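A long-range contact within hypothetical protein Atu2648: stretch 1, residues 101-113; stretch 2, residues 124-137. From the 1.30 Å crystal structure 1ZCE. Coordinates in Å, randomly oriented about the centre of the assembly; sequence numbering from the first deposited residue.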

# COMPACT_ATOMS: atom_id res chain seq x y z
N LYS A 101 -8.28 9.58 10.60
CA LYS A 101 -9.07 10.73 11.03
C LYS A 101 -8.61 11.99 10.30
O LYS A 101 -9.44 12.74 9.78
CB LYS A 101 -8.92 10.93 12.54
CG LYS A 101 -9.73 12.10 13.09
CD LYS A 101 -9.64 12.16 14.61
CE LYS A 101 -10.43 13.32 15.17
NZ LYS A 101 -9.90 14.63 14.70
N ASP A 102 -7.30 12.21 10.25
CA ASP A 102 -6.78 13.38 9.56
C ASP A 102 -7.06 13.32 8.06
O ASP A 102 -7.33 14.34 7.43
CB ASP A 102 -5.28 13.55 9.82
CG ASP A 102 -4.98 13.98 11.24
OD1 ASP A 102 -5.89 14.53 11.90
OD2 ASP A 102 -3.84 13.79 11.70
N VAL A 103 -6.98 12.12 7.49
CA VAL A 103 -7.25 11.96 6.06
C VAL A 103 -8.69 12.34 5.75
O VAL A 103 -8.96 13.07 4.79
CB VAL A 103 -6.98 10.50 5.59
CG1 VAL A 103 -7.50 10.30 4.17
CG2 VAL A 103 -5.49 10.21 5.64
N LYS A 104 -9.62 11.86 6.57
CA LYS A 104 -11.04 12.16 6.37
C LYS A 104 -11.38 13.64 6.55
O LYS A 104 -12.40 14.11 6.05
CB LYS A 104 -11.89 11.31 7.33
CG LYS A 104 -11.91 9.83 6.98
CD LYS A 104 -12.87 9.07 7.88
CE LYS A 104 -12.97 7.61 7.47
NZ LYS A 104 -13.96 6.88 8.30
N ALA A 105 -10.52 14.37 7.26
CA ALA A 105 -10.75 15.79 7.49
C ALA A 105 -10.15 16.67 6.39
O ALA A 105 -10.41 17.87 6.35
CB ALA A 105 -10.17 16.19 8.84
N ASN A 106 -9.36 16.08 5.51
CA ASN A 106 -8.73 16.83 4.42
C ASN A 106 -9.60 16.85 3.17
O ASN A 106 -9.78 15.82 2.52
CB ASN A 106 -7.37 16.22 4.10
CG ASN A 106 -6.52 17.12 3.23
OD1 ASN A 106 -7.03 17.84 2.38
ND2 ASN A 106 -5.21 17.07 3.44
N PRO A 107 -10.13 18.02 2.78
CA PRO A 107 -10.98 18.07 1.59
C PRO A 107 -10.33 17.57 0.30
O PRO A 107 -11.02 17.10 -0.60
CB PRO A 107 -11.38 19.54 1.51
CG PRO A 107 -10.21 20.24 2.11
CD PRO A 107 -9.89 19.38 3.31
N LYS A 108 -9.01 17.68 0.21
CA LYS A 108 -8.29 17.24 -0.99
C LYS A 108 -8.26 15.72 -1.12
O LYS A 108 -7.94 15.18 -2.18
CB LYS A 108 -6.87 17.79 -0.97
CG LYS A 108 -6.81 19.31 -0.88
CD LYS A 108 -5.41 19.82 -0.58
CE LYS A 108 -4.44 19.53 -1.72
NZ LYS A 108 -3.07 20.02 -1.40
N LEU A 109 -8.61 15.03 -0.04
CA LEU A 109 -8.58 13.57 -0.03
C LEU A 109 -9.97 12.93 0.01
O LEU A 109 -10.09 11.73 0.24
CB LEU A 109 -7.75 13.09 1.17
CG LEU A 109 -6.33 13.66 1.28
CD1 LEU A 109 -5.66 13.09 2.52
CD2 LEU A 109 -5.53 13.34 0.03
N GLU A 110 -11.01 13.72 -0.24
CA GLU A 110 -12.39 13.23 -0.21
C GLU A 110 -12.71 12.09 -1.17
O GLU A 110 -13.61 11.30 -0.91
CB GLU A 110 -13.37 14.36 -0.49
CG GLU A 110 -13.38 15.47 0.52
CD GLU A 110 -14.66 16.28 0.46
OE1 GLU A 110 -15.04 16.71 -0.65
OE2 GLU A 110 -15.28 16.49 1.53
N LYS A 111 -11.99 12.02 -2.29
CA LYS A 111 -12.24 10.98 -3.27
C LYS A 111 -11.24 9.83 -3.17
O LYS A 111 -11.25 8.92 -4.00
CB LYS A 111 -12.22 11.57 -4.69
CG LYS A 111 -13.31 12.60 -4.95
CD LYS A 111 -13.20 13.19 -6.35
CE LYS A 111 -14.30 14.21 -6.61
NZ LYS A 111 -15.66 13.60 -6.60
N MSE A 112 -10.39 9.87 -2.15
CA MSE A 112 -9.39 8.83 -1.98
C MSE A 112 -10.06 7.49 -1.67
O MSE A 112 -10.99 7.42 -0.87
CB MSE A 112 -8.43 9.22 -0.85
CG MSE A 112 -7.13 8.43 -0.82
SE MSE A 112 -5.99 9.05 0.60
CE MSE A 112 -4.61 7.72 0.44
N SER A 113 -9.57 6.43 -2.31
CA SER A 113 -10.13 5.10 -2.11
C SER A 113 -10.15 4.73 -0.63
O SER A 113 -11.08 4.06 -0.16
CB SER A 113 -9.33 4.07 -2.89
OG SER A 113 -9.92 2.79 -2.82
N PRO A 124 -5.85 2.20 -5.36
CA PRO A 124 -5.10 3.17 -6.14
C PRO A 124 -5.04 4.44 -5.29
O PRO A 124 -5.86 4.64 -4.38
CB PRO A 124 -5.96 3.36 -7.39
CG PRO A 124 -7.34 3.17 -6.87
CD PRO A 124 -7.20 2.00 -5.91
N VAL A 125 -4.06 5.28 -5.57
CA VAL A 125 -3.88 6.55 -4.88
C VAL A 125 -3.47 7.51 -5.99
O VAL A 125 -2.53 7.22 -6.73
CB VAL A 125 -2.73 6.48 -3.83
CG1 VAL A 125 -2.49 7.86 -3.23
CG2 VAL A 125 -3.08 5.48 -2.73
N THR A 126 -4.18 8.62 -6.16
CA THR A 126 -3.80 9.56 -7.20
C THR A 126 -2.48 10.21 -6.81
O THR A 126 -2.10 10.20 -5.63
CB THR A 126 -4.84 10.67 -7.40
OG1 THR A 126 -4.82 11.55 -6.27
CG2 THR A 126 -6.23 10.08 -7.58
N GLU A 127 -1.76 10.76 -7.78
CA GLU A 127 -0.49 11.41 -7.49
C GLU A 127 -0.68 12.53 -6.48
O GLU A 127 0.11 12.68 -5.55
CB GLU A 127 0.13 11.96 -8.78
CG GLU A 127 1.55 12.50 -8.60
CD GLU A 127 2.17 12.95 -9.91
OE1 GLU A 127 3.35 13.37 -9.89
OE2 GLU A 127 1.49 12.89 -10.96
N GLU A 128 -1.74 13.32 -6.65
CA GLU A 128 -2.02 14.42 -5.74
C GLU A 128 -2.34 13.91 -4.34
O GLU A 128 -1.93 14.52 -3.35
CB GLU A 128 -3.17 15.28 -6.27
CG GLU A 128 -2.70 16.31 -7.30
CD GLU A 128 -1.94 17.45 -6.64
OE1 GLU A 128 -2.57 18.44 -6.20
OE2 GLU A 128 -0.70 17.35 -6.53
N GLU A 129 -3.07 12.80 -4.25
CA GLU A 129 -3.40 12.23 -2.94
C GLU A 129 -2.12 11.75 -2.27
O GLU A 129 -1.91 11.95 -1.07
CB GLU A 129 -4.39 11.07 -3.10
CG GLU A 129 -5.81 11.53 -3.38
CD GLU A 129 -6.69 10.43 -3.95
OE1 GLU A 129 -7.88 10.71 -4.21
OE2 GLU A 129 -6.21 9.29 -4.14
N TYR A 130 -1.25 11.12 -3.06
CA TYR A 130 0.01 10.61 -2.54
C TYR A 130 0.88 11.75 -2.01
O TYR A 130 1.41 11.68 -0.90
CB TYR A 130 0.75 9.84 -3.64
CG TYR A 130 2.13 9.35 -3.25
CD1 TYR A 130 3.28 10.04 -3.65
CD2 TYR A 130 2.30 8.18 -2.51
CE1 TYR A 130 4.55 9.58 -3.34
CE2 TYR A 130 3.57 7.71 -2.19
CZ TYR A 130 4.69 8.41 -2.61
OH TYR A 130 5.94 7.94 -2.30
N LEU A 131 1.02 12.81 -2.80
CA LEU A 131 1.84 13.94 -2.37
C LEU A 131 1.28 14.64 -1.14
O LEU A 131 2.03 15.07 -0.27
CB LEU A 131 1.99 14.94 -3.52
CG LEU A 131 2.79 14.43 -4.73
CD1 LEU A 131 2.69 15.41 -5.88
CD2 LEU A 131 4.24 14.21 -4.33
N GLU A 132 -0.05 14.74 -1.06
CA GLU A 132 -0.68 15.39 0.08
C GLU A 132 -0.52 14.57 1.37
O GLU A 132 -0.18 15.12 2.42
CB GLU A 132 -2.16 15.64 -0.22
CG GLU A 132 -2.95 16.29 0.92
CD GLU A 132 -2.53 17.72 1.23
OE1 GLU A 132 -3.11 18.31 2.16
OE2 GLU A 132 -1.62 18.26 0.56
N VAL A 133 -0.76 13.27 1.30
CA VAL A 133 -0.60 12.42 2.48
C VAL A 133 0.87 12.46 2.90
O VAL A 133 1.17 12.53 4.10
CB VAL A 133 -1.06 10.97 2.20
CG1 VAL A 133 -0.66 10.04 3.35
CG2 VAL A 133 -2.58 10.94 2.03
N CYS A 134 1.78 12.42 1.94
CA CYS A 134 3.20 12.47 2.27
C CYS A 134 3.55 13.78 2.99
O CYS A 134 4.27 13.76 3.99
CB CYS A 134 4.06 12.32 1.01
SG CYS A 134 4.21 10.61 0.44
N ARG A 135 3.03 14.90 2.49
CA ARG A 135 3.29 16.19 3.13
C ARG A 135 2.76 16.18 4.56
O ARG A 135 3.43 16.62 5.49
CB ARG A 135 2.61 17.34 2.37
CG ARG A 135 3.40 17.92 1.21
CD ARG A 135 2.72 19.18 0.70
NE ARG A 135 1.44 18.89 0.08
CZ ARG A 135 1.30 18.50 -1.19
NH1 ARG A 135 0.09 18.25 -1.67
NH2 ARG A 135 2.36 18.39 -1.97
N MSE A 136 1.55 15.67 4.73
CA MSE A 136 0.94 15.58 6.06
C MSE A 136 1.83 14.74 6.95
O MSE A 136 1.92 14.98 8.16
CB MSE A 136 -0.44 14.94 5.97
CG MSE A 136 -1.47 15.75 5.21
SE MSE A 136 -3.05 14.70 4.86
CE MSE A 136 -3.79 14.68 6.64
N GLY A 137 2.48 13.74 6.35
CA GLY A 137 3.34 12.85 7.10
C GLY A 137 4.79 13.29 7.23
O GLY A 137 5.62 12.52 7.72
O HOH W 1 -9.31 12.92 -3.32
O HOH W 2 -2.05 20.15 -4.17
O HOH W 3 -9.25 9.23 -5.92
O HOH W 4 -7.60 6.88 -4.30

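How does the start of stretch 2 meet the other chain segment? Pro124 and Val125 lie beside Ser113 and Met112. No direct hydrogen bond joins the backbones here; a water takes that role, accepting from Ser113 N at 2.8 Å and lying 2.8 Å from both Pro124 O and Glu129 OE2. The methyl CE of the selenomethionine Met112 packs against Val125 CG2 at 4.2 Å. Thr126 touches nothing in stretch 1, but it caps the helix that does: Thr126 OG1 accepts from Glu129 N at 3.0 Å.

Why is Glu129, a charged residue, buried in this contact? Its carboxylate is answered by backbone and water rather than by a basic side chain. Thr126 N donates to Glu129 OE2 at 2.9 Å, so side chain and backbone of these two residues bond reciprocally at the helix start. Glu129 OE1 faces the turn from Leu109 to Met112, coming within 3.3 Å of Met112 CA. Glu129 OE1 also lies 3.4 Å from Met112 N, but the angle is too poor for a hydrogen bond, and Met112 N already donates to Leu109 O at 3.0 Å. Water completes the link: one molecule donates to Glu129 OE1 (2.8 Å) and to Lys108 O (2.9 Å) while accepting from Lys111 N (3.0 Å). The aliphatic part of Glu129 serves too, with Glu129 CG 3.9 Å from Leu109 CD2.

What does Glu132, one helical turn on, do with its two carboxylate oxygens? Asn106 ND2 donates to Glu132 OE1 at 2.8 Å with a nearly straight angle of 161°, while Asn106 OD1 accepts from Lys108 N at 2.9 Å, so the amide ties its own loop to the helix. Glu132 OE2 forms a salt bridge with Lys108 NZ at 3.0 Å, although the hydrogen bond within it is weak. Glu132 OE2 also accepts from Arg135 NH1 at 2.8 Å. Lys108 NZ and Arg135 NH1 are 3.6 Å apart, like charges that both lie against Glu132 OE2, whose negative charge helps to offset them.

Where is the apolar part of the contact? Leu109 starts out sideways from its CA, yet its end reaches the helix, placing Leu109 CD1 3.8 Å from Val133 CG2 and 3.9 Å from Met136 SE. Val133 CG2 also meets Met112 CE at 4.1 Å, so it touches both side chains. Met136, likewise a selenomethionine, extends the packing to the helix of stretch 1, where Met136 CE lies 3.7 Å from Asp102 CB.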